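Local coordinates for protein putative protease (Parabacteroides distasonis ATCC 8503, PDB 3KD4) that is of unconfirmed function but may be an exported protease, at residues 48-51 / 56-59; 41-46 / 135-140; 61-64 / 70-73; 272-277 / 282-287. All blocks are in the same frame, centred on the assembly; numbering follows the deposited sequence. Where two conformers were deposited one is given.

Interaction 1: 48-51 / 56-59; sequences IVYN and TLKI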
loop_
_atom_site.group_PDB
_atom_site.type_symbol
_atom_site.label_atom_id
_atom_site.label_comp_id
_atom_site.label_asym_id
_atom_site.label_seq_id
_atom_site.Cartn_x
_atom_site.Cartn_y
_atom_site.Cartn_z
ATOM N N ILE A 48 17.037 -0.619 11.269
ATOM C CA ILE A 48 16.306 -1.517 12.177
ATOM C C ILE A 48 15.410 -0.731 13.120
ATOM O O ILE A 48 15.903 -0.036 13.983
ATOM C CB ILE A 48 17.267 -2.376 13.055
ATOM C CG1 ILE A 48 18.294 -3.140 12.204
ATOM C CG2 ILE A 48 16.430 -3.355 13.965
ATOM C CD1 ILE A 48 19.612 -3.530 12.969
ATOM N N VAL A 49 14.103 -0.891 12.965
ATOM C CA VAL A 49 13.133 -0.121 13.740
ATOM C C VAL A 49 12.637 -0.906 14.957
ATOM O O VAL A 49 12.359 -2.085 14.854
ATOM C CB VAL A 49 11.954 0.283 12.816
ATOM C CG1 VAL A 49 10.863 1.012 13.608
ATOM C CG2 VAL A 49 12.479 1.224 11.654
ATOM N N TYR A 50 12.544 -0.275 16.125
ATOM C CA TYR A 50 11.996 -0.957 17.284
ATOM C C TYR A 50 11.459 0.017 18.295
ATOM O O TYR A 50 11.720 1.229 18.223
ATOM C CB TYR A 50 13.027 -1.892 17.929
ATOM C CG TYR A 50 14.229 -1.175 18.502
ATOM C CD1 TYR A 50 15.218 -0.643 17.680
ATOM C CD2 TYR A 50 14.383 -1.043 19.872
ATOM C CE1 TYR A 50 16.334 0.045 18.237
ATOM C CE2 TYR A 50 15.484 -0.393 20.424
ATOM C CZ TYR A 50 16.427 0.170 19.611
ATOM O OH TYR A 50 17.505 0.790 20.219
ATOM N N ASN A 51 10.698 -0.527 19.248
ATOM C CA ASN A 51 10.096 0.292 20.292
ATOM C C ASN A 51 10.758 0.005 21.632
ATOM O O ASN A 51 10.469 -1.014 22.268
ATOM C CB ASN A 51 8.600 -0.023 20.356
ATOM C CG ASN A 51 7.863 0.842 21.366
ATOM O OD1 ASN A 51 8.472 1.546 22.127
ATOM N ND2 ASN A 51 6.554 0.766 21.371
ATOM N N THR A 56 14.316 -4.583 23.052
ATOM C CA THR A 56 15.730 -4.229 22.978
ATOM C C THR A 56 16.369 -4.853 21.750
ATOM O O THR A 56 16.000 -5.950 21.289
ATOM C CB THR A 56 16.515 -4.634 24.205
ATOM O OG1 THR A 56 16.434 -6.053 24.350
ATOM C CG2 THR A 56 15.988 -3.912 25.440
ATOM N N LEU A 57 17.296 -4.098 21.187
ATOM C CA LEU A 57 18.041 -4.489 20.001
ATOM C C LEU A 57 19.372 -5.037 20.424
ATOM O O LEU A 57 20.090 -4.400 21.166
ATOM C CB LEU A 57 18.275 -3.292 19.085
ATOM C CG LEU A 57 19.122 -3.501 17.812
ATOM C CD1 LEU A 57 18.522 -4.536 16.888
ATOM C CD2 LEU A 57 19.262 -2.111 17.087
ATOM N N LYS A 58 19.703 -6.227 19.971
ATOM C CA LYS A 58 20.996 -6.802 20.262
ATOM C C LYS A 58 21.701 -7.131 18.962
ATOM O O LYS A 58 21.208 -7.931 18.154
ATOM C CB LYS A 58 20.766 -8.057 21.070
ATOM C CG LYS A 58 21.926 -8.957 21.238
ATOM C CD LYS A 58 23.083 -8.287 21.935
ATOM C CE LYS A 58 24.107 -9.344 22.371
ATOM N NZ LYS A 58 23.375 -10.553 22.921
ATOM N N ILE A 59 22.874 -6.559 18.754
ATOM C CA ILE A 59 23.609 -6.819 17.518
ATOM C C ILE A 59 24.532 -7.970 17.808
ATOM O O ILE A 59 25.388 -7.851 18.654
ATOM C CB ILE A 59 24.411 -5.595 17.086
ATOM C CG1 ILE A 59 23.497 -4.352 16.922
ATOM C CG2 ILE A 59 25.205 -5.884 15.799
ATOM C CD1 ILE A 59 22.610 -4.393 15.755
HETATM O O HOH W 1 18.142 -1.666 22.604
#

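Interaction 2: 41-46 / 135-140; sequences STYGES and QETSPV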
loop_
_atom_site.group_PDB
_atom_site.type_symbol
_atom_site.label_atom_id
_atom_site.label_comp_id
_atom_site.label_asym_id
_atom_site.label_seq_id
_atom_site.Cartn_x
_atom_site.Cartn_y
_atom_site.Cartn_z
ATOM N N SER A 41 24.253 3.091 -2.896
ATOM C CA SER A 41 22.814 3.149 -2.666
ATOM C C SER A 41 22.524 2.942 -1.152
ATOM O O SER A 41 23.439 2.841 -0.350
ATOM C CB SER A 41 22.115 2.058 -3.483
ATOM O OG SER A 41 22.285 0.769 -2.899
ATOM N N THR A 42 21.262 2.810 -0.784
ATOM C CA THR A 42 20.929 2.521 0.599
ATOM C C THR A 42 21.360 1.099 1.007
ATOM O O THR A 42 21.290 0.761 2.182
ATOM C CB THR A 42 19.428 2.706 0.883
ATOM O OG1 THR A 42 18.693 1.963 -0.066
ATOM C CG2 THR A 42 19.017 4.174 0.847
ATOM N N TYR A 43 21.848 0.275 0.063
ATOM C CA TYR A 43 22.532 -0.988 0.457
ATOM C C TYR A 43 23.775 -0.732 1.317
ATOM O O TYR A 43 24.244 -1.609 2.027
ATOM C CB TYR A 43 22.902 -1.834 -0.744
ATOM C CG TYR A 43 21.800 -2.667 -1.343
ATOM C CD1 TYR A 43 20.827 -3.272 -0.542
ATOM C CD2 TYR A 43 21.783 -2.931 -2.702
ATOM C CE1 TYR A 43 19.840 -4.089 -1.103
ATOM C CE2 TYR A 43 20.836 -3.737 -3.257
ATOM C CZ TYR A 43 19.853 -4.309 -2.456
ATOM O OH TYR A 43 18.892 -5.128 -2.994
ATOM N N GLY A 44 24.274 0.503 1.291
ATOM C CA GLY A 44 25.367 0.899 2.173
ATOM C C GLY A 44 24.995 0.934 3.657
ATOM O O GLY A 44 25.879 1.089 4.506
ATOM N N GLU A 45 23.694 0.849 3.952
ATOM C CA GLU A 45 23.200 0.861 5.326
ATOM C C GLU A 45 22.178 -0.218 5.579
ATOM O O GLU A 45 21.561 -0.709 4.670
ATOM C CB GLU A 45 22.522 2.195 5.659
ATOM C CG GLU A 45 23.442 3.396 5.689
ATOM C CD GLU A 45 23.716 3.951 4.308
ATOM O OE1 GLU A 45 22.771 4.011 3.503
ATOM O OE2 GLU A 45 24.881 4.322 4.044
ATOM N N SER A 46 22.015 -0.552 6.852
ATOM C CA SER A 46 20.893 -1.319 7.317
ATOM C C SER A 46 20.072 -0.451 8.287
ATOM O O SER A 46 20.628 0.403 9.015
ATOM C CB SER A 46 21.382 -2.621 7.948
ATOM O OG SER A 46 21.901 -3.506 6.963
ATOM N N GLN A 135 11.038 -12.275 -0.666
ATOM C CA GLN A 135 11.659 -11.790 -1.881
ATOM C C GLN A 135 12.223 -10.420 -1.667
ATOM O O GLN A 135 11.594 -9.584 -1.017
ATOM C CB GLN A 135 10.639 -11.746 -3.035
ATOM C CG GLN A 135 11.220 -11.434 -4.380
ATOM C CD GLN A 135 10.238 -11.682 -5.512
ATOM O OE1 GLN A 135 9.084 -11.303 -5.425
ATOM N NE2 GLN A 135 10.690 -12.359 -6.556
ATOM N N GLU A 136 13.407 -10.171 -2.228
ATOM C CA GLU A 136 14.038 -8.849 -2.170
ATOM C C GLU A 136 14.243 -8.268 -3.578
ATOM O O GLU A 136 13.919 -8.896 -4.581
ATOM C CB GLU A 136 15.398 -8.938 -1.459
ATOM C CG GLU A 136 15.349 -9.591 -0.103
ATOM C CD GLU A 136 14.576 -8.801 0.944
ATOM O OE1 GLU A 136 14.263 -7.599 0.756
ATOM O OE2 GLU A 136 14.275 -9.414 1.973
ATOM N N THR A 137 14.780 -7.057 -3.642
ATOM C CA THR A 137 15.069 -6.402 -4.918
ATOM C C THR A 137 16.326 -6.990 -5.565
ATOM O O THR A 137 16.596 -6.767 -6.728
ATOM C CB THR A 137 15.215 -4.864 -4.703
ATOM O OG1 THR A 137 16.182 -4.629 -3.687
ATOM C CG2 THR A 137 13.867 -4.239 -4.234
ATOM N N SER A 138 17.106 -7.727 -4.786
ATOM C CA SER A 138 18.176 -8.570 -5.310
ATOM C C SER A 138 17.808 -10.045 -5.090
ATOM O O SER A 138 17.028 -10.374 -4.164
ATOM C CB SER A 138 19.472 -8.240 -4.549
ATOM O OG SER A 138 19.879 -6.901 -4.764
ATOM N N PRO A 139 18.396 -10.940 -5.879
ATOM C CA PRO A 139 18.191 -12.373 -5.630
ATOM C C PRO A 139 18.668 -12.841 -4.241
ATOM O O PRO A 139 19.635 -12.288 -3.665
ATOM C CB PRO A 139 19.055 -13.069 -6.691
ATOM C CG PRO A 139 19.697 -11.985 -7.512
ATOM C CD PRO A 139 19.426 -10.672 -6.911
ATOM N N VAL A 140 17.987 -13.860 -3.733
ATOM C CA VAL A 140 18.320 -14.497 -2.455
ATOM C C VAL A 140 18.657 -15.952 -2.765
ATOM O O VAL A 140 17.788 -16.727 -3.202
ATOM C CB VAL A 140 17.172 -14.393 -1.420
ATOM C CG1 VAL A 140 17.586 -15.101 -0.115
ATOM C CG2 VAL A 140 16.796 -12.925 -1.166
HETATM O O HOH W 2 16.932 -5.789 -1.570
#

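Interaction 3: 61-64 / 70-73; sequences SSYT and TIVK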
loop_
_atom_site.group_PDB
_atom_site.type_symbol
_atom_site.label_atom_id
_atom_site.label_comp_id
_atom_site.label_asym_id
_atom_site.label_seq_id
_atom_site.Cartn_x
_atom_site.Cartn_y
_atom_site.Cartn_z
ATOM N N SER A 61 26.481 -9.620 15.420
ATOM C CA SER A 61 27.653 -9.353 14.685
ATOM C C SER A 61 27.314 -8.414 13.508
ATOM O O SER A 61 26.179 -8.363 13.015
ATOM C CB SER A 61 28.296 -10.653 14.166
ATOM O OG SER A 61 27.387 -11.297 13.299
ATOM N N SER A 62 28.325 -7.663 13.114
ATOM C CA SER A 62 28.250 -6.715 12.010
ATOM C C SER A 62 29.672 -6.482 11.480
ATOM O O SER A 62 30.550 -5.912 12.177
ATOM C CB SER A 62 27.563 -5.401 12.431
ATOM O OG SER A 62 27.503 -4.458 11.329
ATOM N N TYR A 63 29.893 -6.962 10.266
ATOM C CA TYR A 63 31.171 -6.818 9.584
ATOM C C TYR A 63 31.025 -6.953 8.080
ATOM O O TYR A 63 30.015 -7.444 7.573
ATOM C CB TYR A 63 32.202 -7.835 10.091
ATOM C CG TYR A 63 31.838 -9.296 9.936
ATOM C CD1 TYR A 63 31.110 -9.979 10.927
ATOM C CD2 TYR A 63 32.239 -10.004 8.827
ATOM C CE1 TYR A 63 30.794 -11.312 10.787
ATOM C CE2 TYR A 63 31.945 -11.328 8.698
ATOM C CZ TYR A 63 31.222 -11.979 9.664
ATOM O OH TYR A 63 30.934 -13.310 9.473
ATOM N N THR A 64 32.058 -6.515 7.380
ATOM C CA THR A 64 32.161 -6.691 5.939
ATOM C C THR A 64 33.315 -7.615 5.630
ATOM O O THR A 64 34.425 -7.439 6.175
ATOM C CB THR A 64 32.400 -5.355 5.255
ATOM O OG1 THR A 64 31.313 -4.482 5.587
ATOM C CG2 THR A 64 32.564 -5.529 3.734
ATOM N N THR A 70 39.713 -10.242 3.910
ATOM C CA THR A 70 39.827 -9.217 4.975
ATOM C C THR A 70 38.483 -8.999 5.630
ATOM O O THR A 70 37.467 -8.904 4.951
ATOM C CB THR A 70 40.297 -7.863 4.414
ATOM O OG1 THR A 70 41.536 -8.071 3.734
ATOM C CG2 THR A 70 40.463 -6.825 5.517
ATOM N N ILE A 71 38.475 -8.952 6.948
ATOM C CA ILE A 71 37.242 -8.728 7.713
ATOM C C ILE A 71 37.311 -7.327 8.307
ATOM O O ILE A 71 38.271 -6.980 9.028
ATOM C CB ILE A 71 37.058 -9.756 8.848
ATOM C CG1 ILE A 71 36.996 -11.189 8.282
ATOM C CG2 ILE A 71 35.817 -9.366 9.748
ATOM C CD1 ILE A 71 35.725 -11.561 7.494
ATOM N N VAL A 72 36.303 -6.512 8.007
ATOM C CA VAL A 72 36.211 -5.152 8.515
ATOM C C VAL A 72 34.986 -5.063 9.420
ATOM O O VAL A 72 33.824 -5.019 8.960
ATOM C CB VAL A 72 36.141 -4.104 7.366
ATOM C CG1 VAL A 72 36.184 -2.663 7.925
ATOM C CG2 VAL A 72 37.277 -4.310 6.348
ATOM N N LYS A 73 35.256 -5.056 10.725
ATOM C CA LYS A 73 34.224 -5.020 11.744
ATOM C C LYS A 73 33.614 -3.613 11.790
ATOM O O LYS A 73 34.313 -2.655 11.781
ATOM C CB LYS A 73 34.849 -5.391 13.107
ATOM C CG LYS A 73 33.894 -5.373 14.309
ATOM C CD LYS A 73 34.642 -5.790 15.585
ATOM C CE LYS A 73 33.768 -6.042 16.785
ATOM N NZ LYS A 73 34.561 -6.751 17.929
#

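Interaction 4: 272-277 / 282-287; sequences TVRDID and SAYGTP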
loop_
_atom_site.group_PDB
_atom_site.type_symbol
_atom_site.label_atom_id
_atom_site.label_comp_id
_atom_site.label_asym_id
_atom_site.label_seq_id
_atom_site.Cartn_x
_atom_site.Cartn_y
_atom_site.Cartn_z
ATOM N N THR A 272 -2.261 -1.479 19.458
ATOM C CA THR A 272 -3.393 -0.795 20.098
ATOM C C THR A 272 -3.332 0.693 19.819
ATOM O O THR A 272 -2.679 1.127 18.834
ATOM C CB THR A 272 -3.574 -1.171 21.619
ATOM O OG1 THR A 272 -4.825 -0.622 22.149
ATOM C CG2 THR A 272 -2.376 -0.704 22.419
ATOM N N VAL A 273 -4.154 1.424 20.554
ATOM C CA VAL A 273 -4.471 2.809 20.279
ATOM C C VAL A 273 -4.279 3.577 21.542
ATOM O O VAL A 273 -4.331 2.996 22.623
ATOM C CB VAL A 273 -5.939 2.953 19.813
ATOM C CG1 VAL A 273 -6.091 2.421 18.369
ATOM C CG2 VAL A 273 -6.970 2.294 20.805
ATOM N N ARG A 274 -4.024 4.881 21.425
ATOM C CA ARG A 274 -4.135 5.738 22.582
ATOM C C ARG A 274 -5.593 5.790 22.975
ATOM O O ARG A 274 -6.496 5.456 22.204
ATOM C CB ARG A 274 -3.644 7.152 22.314
ATOM C CG ARG A 274 -2.134 7.236 22.151
ATOM C CD ARG A 274 -1.750 8.627 21.679
ATOM N NE ARG A 274 -2.140 8.824 20.290
ATOM C CZ ARG A 274 -2.398 9.993 19.721
ATOM N NH1 ARG A 274 -2.279 11.146 20.377
ATOM N NH2 ARG A 274 -2.771 10.008 18.455
ATOM N N ASP A 275 -5.821 6.217 24.200
ATOM C CA ASP A 275 -7.148 6.505 24.639
ATOM C C ASP A 275 -7.859 7.387 23.601
ATOM O O ASP A 275 -7.317 8.402 23.196
ATOM C CB ASP A 275 -7.026 7.238 25.952
ATOM C CG ASP A 275 -8.318 7.693 26.444
ATOM O OD1 ASP A 275 -8.993 6.855 27.056
ATOM O OD2 ASP A 275 -8.656 8.865 26.197
ATOM N N ILE A 276 -9.067 7.009 23.181
ATOM C CA ILE A 276 -9.669 7.634 22.008
ATOM C C ILE A 276 -9.971 9.147 22.184
ATOM O O ILE A 276 -9.839 9.921 21.233
ATOM C CB ILE A 276 -10.881 6.834 21.526
ATOM C CG1 ILE A 276 -10.391 5.562 20.855
ATOM C CG2 ILE A 276 -11.614 7.521 20.393
ATOM C CD1 ILE A 276 -9.717 5.823 19.479
ATOM N N ASP A 277 -10.357 9.554 23.393
ATOM C CA ASP A 277 -10.523 10.989 23.691
ATOM C C ASP A 277 -9.201 11.765 23.579
ATOM O O ASP A 277 -9.190 12.923 23.224
ATOM C CB ASP A 277 -11.147 11.204 25.075
ATOM C CG ASP A 277 -12.626 10.862 25.116
ATOM O OD1 ASP A 277 -13.258 10.542 24.067
ATOM O OD2 ASP A 277 -13.171 10.896 26.243
ATOM N N SER A 282 -5.570 15.442 20.484
ATOM C CA SER A 282 -4.203 15.667 20.003
ATOM C C SER A 282 -4.107 16.105 18.557
ATOM O O SER A 282 -3.077 16.639 18.155
ATOM C CB SER A 282 -3.321 14.418 20.192
ATOM O OG SER A 282 -3.627 13.405 19.251
ATOM N N ALA A 283 -5.135 15.860 17.751
ATOM C CA ALA A 283 -5.081 16.268 16.344
ATOM C C ALA A 283 -4.093 15.502 15.431
ATOM O O ALA A 283 -3.760 15.963 14.324
ATOM C CB ALA A 283 -4.788 17.769 16.255
ATOM N N TYR A 284 -3.597 14.361 15.883
ATOM C CA TYR A 284 -2.972 13.409 14.970
ATOM C C TYR A 284 -3.396 12.029 15.450
ATOM O O TYR A 284 -3.742 11.853 16.601
ATOM C CB TYR A 284 -1.440 13.555 14.914
ATOM C CG TYR A 284 -0.753 13.307 16.231
ATOM C CD1 TYR A 284 -0.340 12.043 16.600
ATOM C CD2 TYR A 284 -0.505 14.360 17.106
ATOM C CE1 TYR A 284 0.270 11.823 17.827
ATOM C CE2 TYR A 284 0.116 14.160 18.305
ATOM C CZ TYR A 284 0.501 12.898 18.674
ATOM O OH TYR A 284 1.112 12.735 19.899
ATOM N N GLY A 285 -3.400 11.059 14.553
ATOM C CA GLY A 285 -3.693 9.691 14.909
ATOM C C GLY A 285 -3.132 8.722 13.879
ATOM O O GLY A 285 -2.957 9.057 12.707
ATOM N N THR A 286 -2.867 7.509 14.330
ATOM C CA THR A 286 -2.510 6.412 13.433
ATOM C C THR A 286 -3.764 6.034 12.678
ATOM O O THR A 286 -4.847 6.392 13.103
ATOM C CB THR A 286 -1.996 5.231 14.222
ATOM O OG1 THR A 286 -3.074 4.657 14.976
ATOM C CG2 THR A 286 -0.853 5.676 15.161
ATOM N N PRO A 287 -3.629 5.320 11.540
ATOM C CA PRO A 287 -4.812 4.841 10.833
ATOM C C PRO A 287 -5.790 4.092 11.734
ATOM O O PRO A 287 -6.994 4.283 11.626
ATOM C CB PRO A 287 -4.230 3.910 9.763
ATOM C CG PRO A 287 -2.871 4.549 9.462
ATOM C CD PRO A 287 -2.381 4.984 10.830
HETATM O O HOH W 3 -2.076 3.133 16.999
#

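Interaction 1: 48-51 / 56-59
L57 sets its branched side chain against both I48 and Y50, and most of what joins 48-51 to 56-59 is apolar. The two strand pieces run roughly antiparallel, at 151°, but their axes stay 8.3 Å apart, too far for backbone pairing. Each pairs elsewhere, 48-50 with strand 97-102 and 56-59 with strand 111-120, so two different sheets meet here through their side chains.

I48 and L57 cross at about a right angle, with I48 CG2 3.8 Å from L57 CD1. I48 CD1, at the end of the other arm, lies 4.2 Å from I59 CD1. Isoleucine suits this place because its two branches leave CB in different directions and serve two neighbours at once.

A CH-pi contact adds the aromatic part. CB of L57 sits 4.0 Å from the centroid of the Y50 ring and only 16° off its normal, while L57 CD2 touches Y50 CE1 at 3.8 Å. With chi1 of 64°, CG of Y50 is tucked between the backbone N and the carbonyl carbon, which turns the ring back along its own strand until I48 O lies in plane at its edge.

The polar fringe is a single water. It accepts from L57 N at 2.9 Å and gives a weak bond to Y50 OH at 3.5 Å; the stronger partner of that hydroxyl is E81.

The chemistry implies a seam between sheets held mainly by hydrophobic burial, with tyrosine offering a ring face to leucine while its hydroxyl reaches polar company.

Interaction 2: 41-46 / 135-140
Y43 makes this contact chiefly through its hydroxyl, which reaches between the side chains of T137 and S138, joining the short 3-10 turn before strand 45-50 to the loop that leads into strand 140-150. The tight part lies on the serine side. Y43 OH lies 2.7 Å from S138 OG, a hydrogen bond in which the tyrosine can donate, though its one proton has a rival acceptor nearby. S138 is buried, its OG also bonded to the carbonyl of A2 near the N-terminus. Small, polar serine fits such a place because its hydroxyl can serve two partners with little bulk. Farther back, the tyrosine ring rests on Y8, L31 and L33 of the large sheet.

The threonine side is looser. T137 is exposed, its OG1 2.8 Å from Y43 OH, and a water lies close to both hydroxyls, in plane at the edge of the tyrosine ring. With chi1 of 54° at T137, OG1 stands between the backbone N and the carbonyl carbon, on the side from which the tyrosine arrives.

The base of Y43 is fixed by its own segment. S41 OG accepts from Y43 N at 3.0 Å, forming an ST turn, while G44 N bonds to S41 O at the same length.

Only 99 Å² is buried between the segments, so the chemistry implies a polar tether: a long aromatic arm spans the gap, and hydroxyls, one sheltered and the other watered, receive its end.

Interaction 3: 61-64 / 70-73
Y63 meets I71 because their torsions send both side chains into the same region: at chi1 59° CG of Y63 lies between its backbone N and carbonyl carbon, while I71, at chi1 -60°, has CG1 beside the backbone N and CG2 anti to it, CG2 being the branch that comes closest to the ring. Both residues belong to a beta hairpin, strands 55-65 and 71-73, the latter at the border of the large mixed sheet. Y63 CD2 touches I71 CG2 at 3.7 Å, the two side chains crossing at a slant; I71 CD1 lies near CD2 and CE2 of the same ring. Another tyrosine, Y113 on the next strand, stacks with Y63.

In the ladder, Y63 and K73 form a non-hydrogen-bonded pair, where lysine suits the exposed border by directing a fully extended chain outward. T64 and V72 form the adjoining hydrogen-bonded pair, their beta-branched side chains on the other face of the sheet; T64 OG1 is satisfied by the carbonyl of T104. T64 N donates to V72 O at 2.8 Å, arriving tilted from the carbonyl plane. The return bond is straighter: V72 N reaches T64 O, also at 2.8 Å, with an angle of 173° at the hydrogen, in the carbonyl plane.

Interaction 4: 272-277 / 282-287
R274 and G285 are the closest backbone positions, CA to CA 8.6 Å, so the bends on either side of helix 276-282 leave room for a side chain to span them; A283 leaves that helix with a positive phi of 69°, and the chain passes into strand 284-285. The setting is a small beta-alpha-beta unit in which this strand pairs in parallel with 260-261.

The span is made by R274. Its chain, bent at chi3, lays the guanidinium flat on the Y284 ring, planes 10° apart and centres 4.5 Å apart, a stack that suits a delocalised cation and an electron-rich ring. The N-H groups at the guanidinium edge find their own acceptors. NH1 donates to S282 OG at 2.9 Å, the oxygen tilted somewhat from the guanidinium plane, and serine is apt at this last helical turn because the same hydroxyl also bonds to V279 O. NH2 donates to Y284 O at 2.8 Å; that oxygen lies in the guanidinium plane, though NH2 stands above the plane of the carbonyl. A salt bridge from NH2 to E289 gives the charge a second partner. E289 also accepts from T286 N, while the T286 side chain caps the following helix, as in a capping box.

Nearer the start of 272-277, a water bridges the two segments: it donates to T272 O at 2.8 Å and lies 2.7 Å from T286 OG1.

Along the chain, interactions 1, 3 and 4 come in series, and interactions 1 and 3 both fall between the distant segments that interaction 2 joins. Interactions 1 to 3 lie within the DUF3857 region, with centres 18 to 20 Å apart. Interactions 1 and 2 share strand 45-50, and interactions 1 and 3 share strand 55-65, which belongs to the eight-stranded sheet; one region is thus bound between sheets, at a loop and along a hairpin. Interaction 4 stands apart, in a helical part of the chain: its centre is about 24 Å from that of interaction 1 and 43 Å from that of interaction 3. The four therefore sample two differently built portions of the protein.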